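Local coordinates for protein branched-chain alpha-ketoacid decarboxylase (Lactococcus lactis, PDB 2VBF) that probably decarboxylates branched-chain and aromatic alpha-keto acids to aldehydes, using thiamine diphosphate and a magnesium ion, at residues D63-G68 with I466-N471; N69-N74 with T458-G463; A75-D80 with W424-Y429. All blocks are in the same frame, centred on the assembly; numbering follows the deposited sequence.

Contact 1: D63-G68 with I466-N471; sequences DMKWIG and IREKLN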
loop_
_atom_site.group_PDB
_atom_site.type_symbol
_atom_site.label_atom_id
_atom_site.label_comp_id
_atom_site.label_asym_id
_atom_site.label_seq_id
_atom_site.Cartn_x
_atom_site.Cartn_y
_atom_site.Cartn_z
ATOM N N ASP A 63 21.912 16.991 11.628
ATOM C CA ASP A 63 22.351 15.615 11.849
ATOM C C ASP A 63 21.359 14.575 11.325
ATOM O O ASP A 63 21.516 13.378 11.590
ATOM C CB ASP A 63 22.570 15.380 13.353
ATOM C CG ASP A 63 21.296 15.530 14.167
ATOM O OD1 ASP A 63 20.265 15.955 13.614
ATOM O OD2 ASP A 63 21.319 15.227 15.374
ATOM N N MET A 64 20.375 15.042 10.564
ATOM C CA MET A 64 19.252 14.209 10.110
ATOM C C MET A 64 18.808 14.684 8.732
ATOM O O MET A 64 18.637 15.879 8.524
ATOM C CB MET A 64 18.077 14.347 11.086
ATOM C CG MET A 64 16.957 13.323 10.928
ATOM S SD MET A 64 17.334 11.735 11.707
ATOM C CE MET A 64 17.328 12.170 13.451
ATOM N N LYS A 65 18.595 13.745 7.810
ATOM C CA LYS A 65 18.162 14.085 6.464
ATOM C C LYS A 65 16.772 13.516 6.183
ATOM O O LYS A 65 16.515 12.348 6.457
ATOM C CB LYS A 65 19.157 13.533 5.436
ATOM C CG LYS A 65 18.966 14.112 4.043
ATOM C CD LYS A 65 19.854 13.441 3.011
ATOM C CE LYS A 65 19.482 13.886 1.592
ATOM N NZ LYS A 65 20.470 13.456 0.561
ATOM N N TRP A 66 15.894 14.349 5.628
ATOM C CA TRP A 66 14.634 13.881 5.053
ATOM C C TRP A 66 14.927 13.226 3.704
ATOM O O TRP A 66 15.558 13.834 2.824
ATOM C CB TRP A 66 13.659 15.037 4.863
ATOM C CG TRP A 66 12.395 14.662 4.154
ATOM C CD1 TRP A 66 12.016 15.036 2.903
ATOM C CD2 TRP A 66 11.360 13.821 4.659
ATOM N NE1 TRP A 66 10.787 14.488 2.600
ATOM C CE2 TRP A 66 10.370 13.729 3.664
ATOM C CE3 TRP A 66 11.170 13.137 5.856
ATOM C CZ2 TRP A 66 9.197 12.993 3.844
ATOM C CZ3 TRP A 66 10.020 12.403 6.033
ATOM C CH2 TRP A 66 9.038 12.339 5.037
ATOM N N ILE A 67 14.451 11.993 3.534
ATOM C CA ILE A 67 14.523 11.311 2.250
ATOM C C ILE A 67 13.100 10.918 1.860
ATOM O O ILE A 67 12.589 9.886 2.294
ATOM C CB ILE A 67 15.478 10.116 2.296
ATOM C CG1 ILE A 67 16.877 10.605 2.721
ATOM C CG2 ILE A 67 15.549 9.424 0.929
ATOM C CD1 ILE A 67 17.966 9.588 2.593
ATOM N N GLY A 68 12.473 11.759 1.042
ATOM C CA GLY A 68 11.056 11.588 0.708
ATOM C C GLY A 68 10.905 10.477 -0.295
ATOM O O GLY A 68 11.701 10.379 -1.227
ATOM N N ILE A 466 17.915 7.814 -7.783
ATOM C CA ILE A 466 18.597 8.728 -8.698
ATOM C C ILE A 466 18.913 10.026 -7.976
ATOM O O ILE A 466 20.071 10.487 -7.981
ATOM C CB ILE A 466 17.719 8.992 -9.951
ATOM C CG1 ILE A 466 17.605 7.698 -10.777
ATOM C CG2 ILE A 466 18.299 10.115 -10.807
ATOM C CD1 ILE A 466 16.479 7.685 -11.802
ATOM N N ARG A 467 17.905 10.592 -7.315
ATOM C CA ARG A 467 18.079 11.825 -6.549
ATOM C C ARG A 467 19.154 11.697 -5.472
ATOM O O ARG A 467 19.970 12.605 -5.309
ATOM C CB ARG A 467 16.764 12.268 -5.892
ATOM C CG ARG A 467 16.870 13.574 -5.114
ATOM C CD ARG A 467 15.600 13.865 -4.334
ATOM N NE ARG A 467 15.429 12.854 -3.288
ATOM C CZ ARG A 467 14.276 12.319 -2.893
ATOM N NH1 ARG A 467 13.119 12.664 -3.449
ATOM N NH2 ARG A 467 14.297 11.391 -1.940
ATOM N N GLU A 468 19.133 10.595 -4.727
ATOM C CA GLU A 468 20.080 10.363 -3.627
ATOM C C GLU A 468 21.457 9.874 -4.084
ATOM O O GLU A 468 22.375 9.715 -3.258
ATOM C CB GLU A 468 19.481 9.366 -2.627
ATOM C CG GLU A 468 18.153 9.806 -2.045
ATOM C CD GLU A 468 18.244 11.096 -1.270
ATOM O OE1 GLU A 468 19.290 11.323 -0.623
ATOM O OE2 GLU A 468 17.277 11.888 -1.302
ATOM N N LYS A 469 21.603 9.619 -5.385
ATOM C CA LYS A 469 22.868 9.193 -5.979
ATOM C C LYS A 469 23.418 7.911 -5.356
ATOM O O LYS A 469 24.613 7.773 -5.091
ATOM C CB LYS A 469 23.896 10.342 -5.937
ATOM C CG LYS A 469 23.436 11.540 -6.740
ATOM C CD LYS A 469 24.467 12.648 -6.745
ATOM C CE LYS A 469 23.922 13.863 -7.455
ATOM N NZ LYS A 469 22.775 14.446 -6.710
ATOM N N LEU A 470 22.516 6.954 -5.149
ATOM C CA LEU A 470 22.871 5.663 -4.588
ATOM C C LEU A 470 23.491 4.822 -5.684
ATOM O O LEU A 470 23.080 4.913 -6.843
ATOM C CB LEU A 470 21.632 4.974 -4.022
ATOM C CG LEU A 470 20.838 5.783 -2.995
ATOM C CD1 LEU A 470 19.645 4.979 -2.491
ATOM C CD2 LEU A 470 21.723 6.226 -1.851
ATOM N N ASN A 471 24.453 3.983 -5.313
ATOM C CA ASN A 471 25.195 3.192 -6.280
ATOM C C ASN A 471 25.049 1.674 -6.137
ATOM O O ASN A 471 26.021 0.952 -6.306
ATOM C CB ASN A 471 26.668 3.577 -6.193
ATOM C CG ASN A 471 26.901 4.999 -6.566
ATOM O OD1 ASN A 471 26.327 5.492 -7.544
ATOM N ND2 ASN A 471 27.758 5.682 -5.810
HETATM O O HOH W 1 16.317 13.885 0.124
HETATM O O HOH W 2 10.942 10.213 -3.931
#

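Contact 2: N69-N74 with T458-G463; sequences NANELN and TVQELG. With TPP (thiamine diphosphate), chain D.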
loop_
_atom_site.group_PDB
_atom_site.type_symbol
_atom_site.label_atom_id
_atom_site.label_comp_id
_atom_site.label_asym_id
_atom_site.label_seq_id
_atom_site.Cartn_x
_atom_site.Cartn_y
_atom_site.Cartn_z
ATOM N N ASN A 69 9.890 9.633 -0.090
ATOM C CA ASN A 69 9.558 8.529 -0.998
ATOM C C ASN A 69 8.422 8.908 -1.960
ATOM O O ASN A 69 7.708 9.881 -1.726
ATOM C CB ASN A 69 9.117 7.330 -0.161
ATOM C CG ASN A 69 10.236 6.796 0.691
ATOM O OD1 ASN A 69 10.359 7.141 1.856
ATOM N ND2 ASN A 69 11.101 5.984 0.093
ATOM N N ALA A 70 8.249 8.111 -3.024
ATOM C CA ALA A 70 7.126 8.298 -3.944
ATOM C C ALA A 70 5.805 7.920 -3.252
ATOM O O ALA A 70 4.818 8.663 -3.360
ATOM C CB ALA A 70 7.342 7.479 -5.217
ATOM N N ASN A 71 5.781 6.783 -2.547
ATOM C CA ASN A 71 4.614 6.385 -1.764
ATOM C C ASN A 71 4.954 5.837 -0.375
ATOM O O ASN A 71 6.115 5.515 -0.067
ATOM C CB ASN A 71 3.657 5.452 -2.541
ATOM C CG ASN A 71 4.212 4.065 -2.808
ATOM O OD1 ASN A 71 4.901 3.457 -1.985
ATOM N ND2 ASN A 71 3.843 3.517 -3.966
ATOM N N GLU A 72 3.923 5.728 0.453
ATOM C CA GLU A 72 4.095 5.320 1.855
ATOM C C GLU A 72 4.418 3.845 2.064
ATOM O O GLU A 72 5.161 3.492 2.994
ATOM C CB GLU A 72 2.877 5.704 2.692
ATOM C CG GLU A 72 2.717 7.200 2.846
ATOM C CD GLU A 72 1.914 7.860 1.724
ATOM O OE1 GLU A 72 1.636 7.227 0.670
ATOM O OE2 GLU A 72 1.553 9.042 1.906
ATOM N N LEU A 73 3.833 2.961 1.258
ATOM C CA LEU A 73 4.185 1.562 1.372
ATOM C C LEU A 73 5.688 1.404 1.154
ATOM O O LEU A 73 6.376 0.725 1.917
ATOM C CB LEU A 73 3.401 0.684 0.384
ATOM C CG LEU A 73 3.693 -0.814 0.511
ATOM C CD1 LEU A 73 3.385 -1.379 1.905
ATOM C CD2 LEU A 73 2.976 -1.631 -0.560
ATOM N N ASN A 74 6.201 2.058 0.114
ATOM C CA ASN A 74 7.614 1.999 -0.183
ATOM C C ASN A 74 8.460 2.579 0.940
ATOM O O ASN A 74 9.511 2.003 1.256
ATOM C CB ASN A 74 7.927 2.676 -1.519
ATOM C CG ASN A 74 7.273 1.953 -2.695
ATOM O OD1 ASN A 74 6.775 0.829 -2.546
ATOM N ND2 ASN A 74 7.249 2.598 -3.867
ATOM N N THR A 458 6.762 -1.845 -6.684
ATOM C CA THR A 458 7.496 -0.791 -5.945
ATOM C C THR A 458 8.488 0.026 -6.801
ATOM O O THR A 458 9.302 0.790 -6.259
ATOM C CB THR A 458 8.279 -1.397 -4.737
ATOM O OG1 THR A 458 9.199 -2.385 -5.212
ATOM C CG2 THR A 458 7.332 -2.019 -3.685
ATOM N N VAL A 459 8.350 -0.066 -8.125
ATOM C CA VAL A 459 9.253 0.563 -9.087
ATOM C C VAL A 459 9.478 2.068 -8.893
ATOM O O VAL A 459 10.549 2.574 -9.217
ATOM C CB VAL A 459 8.755 0.301 -10.547
ATOM C CG1 VAL A 459 7.484 1.081 -10.813
ATOM C CG2 VAL A 459 9.846 0.662 -11.567
ATOM N N GLN A 460 8.498 2.786 -8.337
ATOM C CA GLN A 460 8.575 4.252 -8.289
ATOM C C GLN A 460 9.700 4.799 -7.418
ATOM O O GLN A 460 10.048 5.985 -7.557
ATOM C CB GLN A 460 7.236 4.911 -7.934
ATOM C CG GLN A 460 6.544 4.364 -6.698
ATOM C CD GLN A 460 5.608 3.228 -7.039
ATOM O OE1 GLN A 460 5.966 2.047 -6.938
ATOM N NE2 GLN A 460 4.422 3.577 -7.497
ATOM N N GLU A 461 10.307 3.975 -6.554
ATOM C CA GLU A 461 11.457 4.466 -5.760
ATOM C C GLU A 461 12.752 4.575 -6.583
ATOM O O GLU A 461 13.788 5.009 -6.074
ATOM C CB GLU A 461 11.696 3.638 -4.502
ATOM C CG GLU A 461 10.509 3.615 -3.515
ATOM C CD GLU A 461 9.831 4.954 -3.308
ATOM O OE1 GLU A 461 10.538 5.928 -2.984
ATOM O OE2 GLU A 461 8.584 5.040 -3.466
ATOM N N LEU A 462 12.699 4.181 -7.853
ATOM C CA LEU A 462 13.772 4.500 -8.794
ATOM C C LEU A 462 14.094 6.011 -8.755
ATOM O O LEU A 462 15.261 6.390 -8.782
ATOM C CB LEU A 462 13.365 4.043 -10.202
ATOM C CG LEU A 462 14.370 3.805 -11.321
ATOM C CD1 LEU A 462 15.690 3.251 -10.842
ATOM C CD2 LEU A 462 13.729 2.866 -12.349
ATOM N N GLY A 463 13.081 6.874 -8.657
ATOM C CA GLY A 463 13.308 8.317 -8.566
ATOM C C GLY A 463 14.205 8.706 -7.401
ATOM O O GLY A 463 15.174 9.451 -7.561
HETATM N "N1'" TPP D . -0.179 10.764 0.843
HETATM C "C2'" TPP D . -1.397 10.250 0.453
HETATM C CM2 TPP D . -1.539 8.779 0.221
HETATM N "N3'" TPP D . -2.453 11.098 0.296
HETATM C "C4'" TPP D . -2.317 12.459 0.509
HETATM N "N4'" TPP D . -3.405 13.207 0.371
HETATM C "C5'" TPP D . -1.077 12.996 0.883
HETATM C "C6'" TPP D . -0.005 12.122 1.041
HETATM C "C7'" TPP D . -0.901 14.503 1.096
HETATM N N3 TPP D . -1.016 15.274 -0.147
HETATM C C2 TPP D . -2.163 15.909 -0.615
HETATM S S1 TPP D . -2.023 16.697 -2.023
HETATM C C5 TPP D . -0.468 16.269 -2.091
HETATM C C4 TPP D . -0.002 15.502 -1.018
HETATM C CM4 TPP D . 1.404 14.987 -0.846
HETATM C C6 TPP D . 0.313 16.763 -3.277
HETATM C C7 TPP D . -0.173 16.227 -4.620
HETATM O O7 TPP D . 0.751 16.735 -5.568
HETATM P PA TPP D . 0.455 16.736 -7.153
HETATM O O1A TPP D . -0.154 15.380 -7.476
HETATM O O2A TPP D . 1.774 16.969 -7.849
HETATM O O3A TPP D . -0.658 17.862 -7.362
HETATM P PB TPP D . -0.444 19.430 -7.735
HETATM O O1B TPP D . -1.082 20.194 -6.615
HETATM O O2B TPP D . -1.139 19.655 -9.042
HETATM O O3B TPP D . 1.034 19.677 -7.872
#

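Contact 3: A75-D80 with W424-Y429; sequences ASYMAD and WGSIGY. With TPP (thiamine diphosphate), chain F.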
loop_
_atom_site.group_PDB
_atom_site.type_symbol
_atom_site.label_atom_id
_atom_site.label_comp_id
_atom_site.label_asym_id
_atom_site.label_seq_id
_atom_site.Cartn_x
_atom_site.Cartn_y
_atom_site.Cartn_z
ATOM N N ALA A 75 7.999 3.682 1.543
ATOM C CA ALA A 75 8.651 4.311 2.699
ATOM C C ALA A 75 8.803 3.321 3.845
ATOM O O ALA A 75 9.875 3.212 4.439
ATOM C CB ALA A 75 7.852 5.579 3.173
ATOM N N SER A 76 7.744 2.563 4.112
ATOM C CA SER A 76 7.748 1.575 5.190
ATOM C C SER A 76 8.739 0.428 4.914
ATOM O O SER A 76 9.500 0.018 5.788
ATOM C CB SER A 76 6.322 1.062 5.437
ATOM O OG SER A 76 5.866 0.179 4.428
ATOM N N TYR A 77 8.764 -0.038 3.671
ATOM C CA TYR A 77 9.728 -1.037 3.238
ATOM C C TYR A 77 11.163 -0.514 3.370
ATOM O O TYR A 77 12.078 -1.235 3.786
ATOM C CB TYR A 77 9.468 -1.409 1.780
ATOM C CG TYR A 77 8.221 -2.228 1.465
ATOM C CD1 TYR A 77 7.610 -3.058 2.411
ATOM C CD2 TYR A 77 7.705 -2.229 0.161
ATOM C CE1 TYR A 77 6.500 -3.858 2.063
ATOM C CE2 TYR A 77 6.609 -3.001 -0.184
ATOM C CZ TYR A 77 6.016 -3.811 0.766
ATOM O OH TYR A 77 4.936 -4.576 0.396
ATOM N N MET A 78 11.348 0.731 2.954
ATOM C CA MET A 78 12.670 1.358 2.987
ATOM C C MET A 78 13.189 1.496 4.407
ATOM O O MET A 78 14.352 1.191 4.665
ATOM C CB MET A 78 12.639 2.720 2.308
ATOM C CG MET A 78 14.030 3.298 2.030
ATOM S SD MET A 78 14.070 4.649 0.812
ATOM C CE MET A 78 13.534 3.783 -0.655
ATOM N N ALA A 79 12.314 1.948 5.304
ATOM C CA ALA A 79 12.637 2.052 6.734
ATOM C C ALA A 79 13.017 0.688 7.337
ATOM O O ALA A 79 13.966 0.578 8.121
ATOM C CB ALA A 79 11.481 2.688 7.491
ATOM N N ASP A 80 12.302 -0.363 6.939
ATOM C CA ASP A 80 12.615 -1.721 7.364
ATOM C C ASP A 80 14.044 -2.130 6.926
ATOM O O ASP A 80 14.849 -2.535 7.756
ATOM C CB ASP A 80 11.523 -2.672 6.838
ATOM C CG ASP A 80 11.705 -4.109 7.258
ATOM O OD1 ASP A 80 12.770 -4.698 6.997
ATOM O OD2 ASP A 80 10.718 -4.675 7.779
ATOM N N TRP A 424 7.387 -12.855 6.378
ATOM C CA TRP A 424 6.330 -11.974 5.915
ATOM C C TRP A 424 6.139 -12.137 4.404
ATOM O O TRP A 424 5.016 -12.322 3.937
ATOM C CB TRP A 424 6.558 -10.522 6.329
ATOM C CG TRP A 424 5.338 -9.656 6.134
ATOM C CD1 TRP A 424 5.260 -8.514 5.386
ATOM C CD2 TRP A 424 4.018 -9.872 6.667
ATOM N NE1 TRP A 424 3.985 -7.992 5.437
ATOM C CE2 TRP A 424 3.202 -8.808 6.214
ATOM C CE3 TRP A 424 3.458 -10.846 7.508
ATOM C CZ2 TRP A 424 1.847 -8.707 6.556
ATOM C CZ3 TRP A 424 2.124 -10.742 7.852
ATOM C CH2 TRP A 424 1.329 -9.697 7.365
ATOM N N GLY A 425 7.241 -12.145 3.661
ATOM C CA GLY A 425 7.220 -12.497 2.240
ATOM C C GLY A 425 6.397 -11.614 1.322
ATOM O O GLY A 425 5.664 -12.116 0.470
ATOM N N SER A 426 6.556 -10.309 1.466
ATOM C CA SER A 426 5.778 -9.335 0.712
ATOM C C SER A 426 6.530 -8.909 -0.540
ATOM O O SER A 426 7.497 -8.146 -0.459
ATOM C CB SER A 426 5.461 -8.112 1.577
ATOM O OG SER A 426 4.517 -7.279 0.925
ATOM N N ILE A 427 6.101 -9.401 -1.702
ATOM C CA ILE A 427 6.842 -9.095 -2.917
ATOM C C ILE A 427 6.824 -7.599 -3.195
ATOM O O ILE A 427 5.803 -6.930 -2.995
ATOM C CB ILE A 427 6.410 -9.911 -4.170
ATOM C CG1 ILE A 427 4.941 -9.698 -4.561
ATOM C CG2 ILE A 427 6.712 -11.407 -3.958
ATOM C CD1 ILE A 427 4.636 -10.081 -6.026
ATOM N N GLY A 428 7.967 -7.100 -3.672
ATOM C CA GLY A 428 8.191 -5.684 -3.890
ATOM C C GLY A 428 9.009 -5.055 -2.781
ATOM O O GLY A 428 9.677 -4.061 -3.006
ATOM N N TYR A 429 8.916 -5.629 -1.577
ATOM C CA TYR A 429 9.666 -5.182 -0.410
ATOM C C TYR A 429 11.129 -4.859 -0.725
ATOM O O TYR A 429 11.650 -3.829 -0.289
ATOM C CB TYR A 429 9.602 -6.253 0.707
ATOM C CG TYR A 429 10.665 -6.081 1.771
ATOM C CD1 TYR A 429 10.525 -5.136 2.767
ATOM C CD2 TYR A 429 11.815 -6.867 1.761
ATOM C CE1 TYR A 429 11.513 -4.979 3.741
ATOM C CE2 TYR A 429 12.810 -6.712 2.724
ATOM C CZ TYR A 429 12.648 -5.751 3.705
ATOM O OH TYR A 429 13.636 -5.580 4.661
HETATM N "N1'" TPP F . 1.422 -10.041 -3.150
HETATM C "C2'" TPP F . 2.318 -9.662 -2.184
HETATM C CM2 TPP F . 2.282 -8.250 -1.671
HETATM N "N3'" TPP F . 3.215 -10.582 -1.701
HETATM C "C4'" TPP F . 3.224 -11.879 -2.169
HETATM N "N4'" TPP F . 4.089 -12.727 -1.664
HETATM C "C5'" TPP F . 2.330 -12.268 -3.173
HETATM C "C6'" TPP F . 1.421 -11.338 -3.661
HETATM C "C7'" TPP F . 2.335 -13.671 -3.735
HETATM N N3 TPP F . 3.546 -13.960 -4.498
HETATM C C2 TPP F . 4.677 -14.608 -4.035
HETATM S S1 TPP F . 5.874 -14.803 -5.104
HETATM C C5 TPP F . 4.967 -14.093 -6.245
HETATM C C4 TPP F . 3.708 -13.671 -5.816
HETATM C CM4 TPP F . 2.679 -12.992 -6.678
HETATM C C6 TPP F . 5.549 -13.978 -7.640
HETATM C C7 TPP F . 6.841 -13.180 -7.726
HETATM O O7 TPP F . 7.199 -13.165 -9.087
HETATM P PA TPP F . 8.591 -12.568 -9.586
HETATM O O1A TPP F . 8.981 -11.341 -8.793
HETATM O O2A TPP F . 8.460 -12.275 -11.069
HETATM O O3A TPP F . 9.635 -13.743 -9.204
HETATM P PB TPP F . 10.075 -15.021 -10.104
HETATM O O1B TPP F . 9.699 -16.236 -9.305
HETATM O O2B TPP F . 11.570 -14.926 -10.221
HETATM O O3B TPP F . 9.411 -14.975 -11.452
HETATM O O HOH W 3 4.527 -4.631 -2.125
#

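Contact 1: D63-G68 with I466-N471
Glu468 OE2 is gripped by three donors, while the other oxygen of the same carboxylate reaches across to Lys65. Two of the donors belong to the preceding residue: Arg467 NE, at 2.9 Å from Glu468 OE2, and Arg467 NH2 both point at this single atom, side-on and close to the guanidinium plane. The third is a water, 2.6 Å from Glu468 OE2, which also donates to the backbone O of Trp66. Lys65 comes from the opposite direction as an extended chain, and its NZ lies 2.7 Å from Glu468 OE1, on the syn lone pair, forming a salt bridge. With a cation on each oxygen, the carboxylate has little freedom to turn and is probably kept ionised.

The carboxylate gets there through a bend at CG (chi2 -61°), which turns it back toward Arg467. Arg467 also crosses the contact itself. Its NH2 donates almost straight to Gly68 O, 2.9 Å away at an N-H...O angle of 171°, on a lone pair in the carbonyl plane. A second water donates to that same Gly68 O. Ile67 CG2 packs beside the charged groups, at the edge of the guanidinium, 3.7 Å from both Arg467 NH2 and Glu468 OE2.

The contact is a salt-bridge network near the surface, joining the pyrimidine-binding and diphosphate-binding domains. Lys469, at positive phi, completes a Schellman motif at the end of the helix that carries Arg467. Strand 65-68 is an outermost strand of its parallel sheet within this chain, next to strand 42-45; Trp66 packs on helix 52-60, and Ile67 and Leu470 both reach helix 430-440.

Contact 2: N69-N74 with T458-G463
Asn74 and Glu461 cross with amide and carboxylate planes 75° apart, and Asn74 ND2 donates to the anti lone pair of Glu461 OE2 at 2.8 Å. The bend of Glu461 at chi2 (-42°) lays its carboxylate over the turn that leads into helix 72-86. There Glu461 OE1 takes Ala70 N on its syn lone pair at 3.2 Å, and Asn69 ND2 at 3.1 Å from above the carboxylate plane. Asn69 OD1 bonds to Gly45 N, so that amide is held at both ends. Asn71 N adds a long, weak bond to Glu461 OE2.

This turn belongs to the pyrimidine-binding domain of a thiamine diphosphate enzyme. The residue that opens the helix, Glu72, points away from Glu461 and brings its OE2 to 2.7 Å from N1' of a thiamine diphosphate whose diphosphate is held by the second subunit, the place of the conserved glutamate in this family.

Gln460 starts with CG wedged between its backbone N and carbonyl carbon (chi1 51°), which lays CG against Ala70 CB, 3.5 Å away. Its amide end turns to the subunit interface, where NE2 bonds to Gln460 of the second subunit. Thr458 CG2 packs 3.1 Å from Asn74 OD1, while Thr458 OG1 turns to Gly428 O.

Contact 3: A75-D80 with W424-Y429
Loop 424-429 touches Tyr77 and Asp80 of helix 72-86 from Ser426 onward; Trp424 and Gly425 serve other partners. Trp424 O bonds to His136 of the second subunit, and Gly425 O accepts from N4' of thiamine diphosphate at 2.7 Å. Ser426 then swings OG anti to its own N (chi1 -170°), and OG shares a hydrogen bond of 2.8 Å with Tyr77 OH. A water lies 2.6 Å from Tyr77 OH and donates to Ile427 O.

Ile427 turns its side chain away from the helix, with CG1 against the pyrimidine and CD1 against the thiazolium. This wedge between the two rings fits the bent V conformation of the cofactor common to thiamine diphosphate enzymes. Ser426 to Tyr429 form a type II turn, with Gly428 at the positive phi that this turn requires.

Tyr429 closes the walk. Its CA sits over the face of the Tyr77 ring, 3.7 Å from the centroid, in a CH-pi contact. Its own ring points an edge at that same ring, an offset edge-to-face pair with planes at 85°. Losing the Tyr77 ring to an alanine would probably leave Tyr429 without the face it packs on and Ser426 OG without one of its partners. Tyr429 OH donates to Asp80 OD1 at 2.6 Å, from above the carboxylate plane; Arg84 forms a salt bridge with the same oxygen.

From the N terminus, the chain lays down 63-68, 69-74 and 75-80 in one run, out of strand 65-68 and into helix 72-86. After nearly 350 residues, including the whole central domain, it returns in the reverse order. Residues 424-429 close the innermost loop in contact 3, 458-463 the next in contact 2, and 466-471 the outermost in contact 1, so the three nest and none cross. Together they fasten the N-terminal cofactor-binding domain to the C-terminal one. Contacts 1 and 2 share helix 462-467, and contacts 2 and 3 share helix 72-86 and touch through Thr458 and Gly428. All three also reach the second subunit.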